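Local atomic coordinates of uncharacterized protein (Wolinella succinogenes, PDB entry 3JYG), a protein that is of unknown function but belongs to the 6-pyruvoyl tetrahydropterin synthase family and carries a histidine-bound zinc ion. Residues 4-10 with 47-53. Sequence-based numbering, arbitrary orientation.
Sequences IYQIAKE and IVHLESR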
loop_
_atom_site.group_PDB
_atom_site.type_symbol
_atom_site.label_atom_id
_atom_site.label_comp_id
_atom_site.label_asym_id
_atom_site.label_seq_id
_atom_site.Cartn_x
_atom_site.Cartn_y
_atom_site.Cartn_z
ATOM N N ILE A 4 -9.937 13.362 -8.076
ATOM C CA ILE A 4 -10.730 12.554 -7.158
ATOM C C ILE A 4 -9.976 12.506 -5.810
ATOM O O ILE A 4 -8.754 12.324 -5.777
ATOM C CB ILE A 4 -10.938 11.098 -7.673
ATOM C CG1 ILE A 4 -11.656 11.108 -9.034
ATOM C CG2 ILE A 4 -11.815 10.367 -6.735
ATOM C CD1 ILE A 4 -11.779 9.738 -9.672
ATOM N N TYR A 5 -10.707 12.655 -4.713
ATOM C CA TYR A 5 -10.090 12.780 -3.398
ATOM C C TYR A 5 -10.487 11.538 -2.616
ATOM O O TYR A 5 -11.669 11.156 -2.602
ATOM C CB TYR A 5 -10.602 14.026 -2.687
ATOM C CG TYR A 5 -10.353 15.312 -3.429
ATOM C CD1 TYR A 5 -11.373 15.903 -4.194
ATOM C CD2 TYR A 5 -9.121 15.926 -3.384
ATOM C CE1 TYR A 5 -11.151 17.080 -4.916
ATOM C CE2 TYR A 5 -8.881 17.118 -4.094
ATOM C CZ TYR A 5 -9.907 17.672 -4.859
ATOM O OH TYR A 5 -9.708 18.847 -5.527
ATOM N N GLN A 6 -9.527 10.898 -1.964
ATOM C CA GLN A 6 -9.847 9.726 -1.144
ATOM C C GLN A 6 -9.189 9.852 0.233
ATOM O O GLN A 6 -8.181 10.540 0.362
ATOM C CB GLN A 6 -9.384 8.424 -1.814
ATOM C CG GLN A 6 -10.190 7.982 -3.036
ATOM C CD GLN A 6 -9.755 6.605 -3.592
ATOM O OE1 GLN A 6 -8.777 6.029 -3.133
ATOM N NE2 GLN A 6 -10.510 6.077 -4.582
ATOM N N ILE A 7 -9.765 9.214 1.254
ATOM C CA ILE A 7 -9.047 9.039 2.517
ATOM C C ILE A 7 -9.073 7.555 2.823
ATOM O O ILE A 7 -9.967 6.865 2.340
ATOM C CB ILE A 7 -9.604 9.888 3.696
ATOM C CG1 ILE A 7 -11.112 9.659 3.907
ATOM C CG2 ILE A 7 -9.275 11.368 3.458
ATOM C CD1 ILE A 7 -11.567 9.705 5.399
ATOM N N ALA A 8 -8.093 7.055 3.578
ATOM C CA ALA A 8 -8.091 5.664 3.960
ATOM C C ALA A 8 -7.706 5.562 5.420
ATOM O O ALA A 8 -6.769 6.260 5.873
ATOM C CB ALA A 8 -7.095 4.913 3.159
ATOM N N LYS A 9 -8.359 4.654 6.135
ATOM C CA LYS A 9 -8.009 4.472 7.531
ATOM C C LYS A 9 -8.002 3.000 7.875
ATOM O O LYS A 9 -8.874 2.264 7.415
ATOM C CB LYS A 9 -8.968 5.249 8.434
ATOM C CG LYS A 9 -8.719 4.986 9.920
ATOM C CD LYS A 9 -8.924 6.194 10.841
ATOM C CE LYS A 9 -8.298 5.865 12.204
ATOM N NZ LYS A 9 -8.825 6.753 13.277
ATOM N N GLU A 10 -7.016 2.622 8.695
ATOM C CA GLU A 10 -6.729 1.243 9.153
ATOM C C GLU A 10 -7.351 0.950 10.525
ATOM O O GLU A 10 -7.413 1.838 11.412
ATOM C CB GLU A 10 -5.205 0.983 9.217
ATOM C CG GLU A 10 -4.451 1.423 7.931
ATOM C CD GLU A 10 -2.981 0.969 7.861
ATOM O OE1 GLU A 10 -2.387 0.560 8.890
ATOM O OE2 GLU A 10 -2.414 1.015 6.753
ATOM N N ILE A 47 -8.834 -1.971 6.016
ATOM C CA ILE A 47 -8.575 -0.636 5.484
ATOM C C ILE A 47 -9.788 -0.132 4.691
ATOM O O ILE A 47 -10.151 -0.731 3.670
ATOM C CB ILE A 47 -7.336 -0.600 4.563
ATOM C CG1 ILE A 47 -6.176 -1.340 5.224
ATOM C CG2 ILE A 47 -6.974 0.905 4.246
ATOM C CD1 ILE A 47 -4.837 -1.270 4.487
ATOM N N VAL A 48 -10.378 0.973 5.156
ATOM C CA VAL A 48 -11.595 1.555 4.537
ATOM C C VAL A 48 -11.197 2.746 3.656
ATOM O O VAL A 48 -10.506 3.640 4.134
ATOM C CB VAL A 48 -12.572 2.054 5.640
ATOM C CG1 VAL A 48 -13.767 2.820 5.039
ATOM C CG2 VAL A 48 -13.023 0.909 6.477
ATOM N N HIS A 49 -11.598 2.744 2.388
ATOM C CA HIS A 49 -11.292 3.854 1.486
ATOM C C HIS A 49 -12.570 4.607 1.165
ATOM O O HIS A 49 -13.570 3.994 0.741
ATOM C CB HIS A 49 -10.631 3.344 0.198
ATOM C CG HIS A 49 -9.363 2.590 0.431
ATOM N ND1 HIS A 49 -8.127 3.164 0.266
ATOM C CD2 HIS A 49 -9.143 1.306 0.806
ATOM C CE1 HIS A 49 -7.193 2.250 0.498
ATOM N NE2 HIS A 49 -7.789 1.118 0.849
ATOM N N LEU A 50 -12.561 5.914 1.444
ATOM C CA LEU A 50 -13.752 6.732 1.291
ATOM C C LEU A 50 -13.372 7.742 0.230
ATOM O O LEU A 50 -12.192 8.093 0.145
ATOM C CB LEU A 50 -14.113 7.452 2.598
ATOM C CG LEU A 50 -14.527 6.598 3.814
ATOM C CD1 LEU A 50 -15.064 7.491 4.944
ATOM C CD2 LEU A 50 -15.585 5.521 3.395
ATOM N N GLU A 51 -14.352 8.200 -0.556
ATOM C CA GLU A 51 -14.101 9.019 -1.757
ATOM C C GLU A 51 -15.129 10.138 -1.983
ATOM O O GLU A 51 -16.326 9.944 -1.766
ATOM C CB GLU A 51 -14.054 8.061 -2.984
ATOM C CG GLU A 51 -13.914 8.727 -4.310
ATOM C CD GLU A 51 -13.860 7.757 -5.474
ATOM O OE1 GLU A 51 -12.834 7.081 -5.644
ATOM O OE2 GLU A 51 -14.837 7.699 -6.251
ATOM N N SER A 52 -14.664 11.298 -2.446
ATOM C CA SER A 52 -15.548 12.381 -2.886
ATOM C C SER A 52 -14.927 13.059 -4.103
ATOM O O SER A 52 -13.713 12.912 -4.384
ATOM C CB SER A 52 -15.749 13.437 -1.780
ATOM O OG SER A 52 -14.475 13.821 -1.254
ATOM N N ARG A 53 -15.760 13.827 -4.808
ATOM C CA ARG A 53 -15.257 14.584 -5.937
ATOM C C ARG A 53 -14.932 15.995 -5.543
ATOM O O ARG A 53 -14.378 16.716 -6.347
ATOM C CB ARG A 53 -16.249 14.572 -7.113
ATOM C CG ARG A 53 -16.785 13.189 -7.431
ATOM C CD ARG A 53 -15.677 12.196 -7.779
ATOM N NE ARG A 53 -16.238 10.988 -8.388
ATOM C CZ ARG A 53 -16.419 10.815 -9.699
ATOM N NH1 ARG A 53 -16.088 11.781 -10.560
ATOM N NH2 ARG A 53 -16.948 9.678 -10.147
HETATM O O HOH W 1 -7.472 5.689 -0.613
#
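Residues 5-10 pair with 47-52 in an antiparallel ladder between strands 3-17 and 40-52, neighbours in the sheet of this 6-pyruvoyl tetrahydropterin synthase-like fold. Six backbone hydrogen bonds join the hydrogen-bonded pairs Tyr5 with Ser52, Ile7 with Leu50 and Lys9 with Val48; Leu50 N to Ile7 O (2.9 Å) is among the straightest. Toward the Gln6 end of the face that also holds Glu10 and Ile47, Glu51, Gln6, a water and His49 are joined in a row of hydrogen bonds. Gln6 NE2 donates to Glu51 OE1 at 2.7 Å, with the carboxylate oxygen using its anti lone pair and lying close to the amide plane; the two flat groups are only 20° apart. Glu51 reaches the amide because its CG stands opposite the backbone N (chi1 175°) and the chain then runs extended, which also lays its carboxylate carbon CD against Ile4 CG2 at 3.5 Å. The other end of the amide, Gln6 OE1, accepts from the water, which also bonds, at the ring edge, to His49 ND1 (2.8 Å). Ala8 is small enough to let the imidazole lie close, its CB 3.5 Å from His49 ND1. On the other face, branched, buried Ile7 and Leu50 meet at the middle (CG1 to CB, 3.9 Å), Ile7 also packing on Phe63, while Tyr5, Ser52 and Lys9 lie toward the ends. Beyond the ladder, 4-9 pair antiparallel with a strand of the second subunit, continuing the sheet across the interface. Glu51 and the water thus fix the rotation of the Gln6 amide, and the water and Glu167 of strand 162-169 engage both imidazole nitrogens of His49.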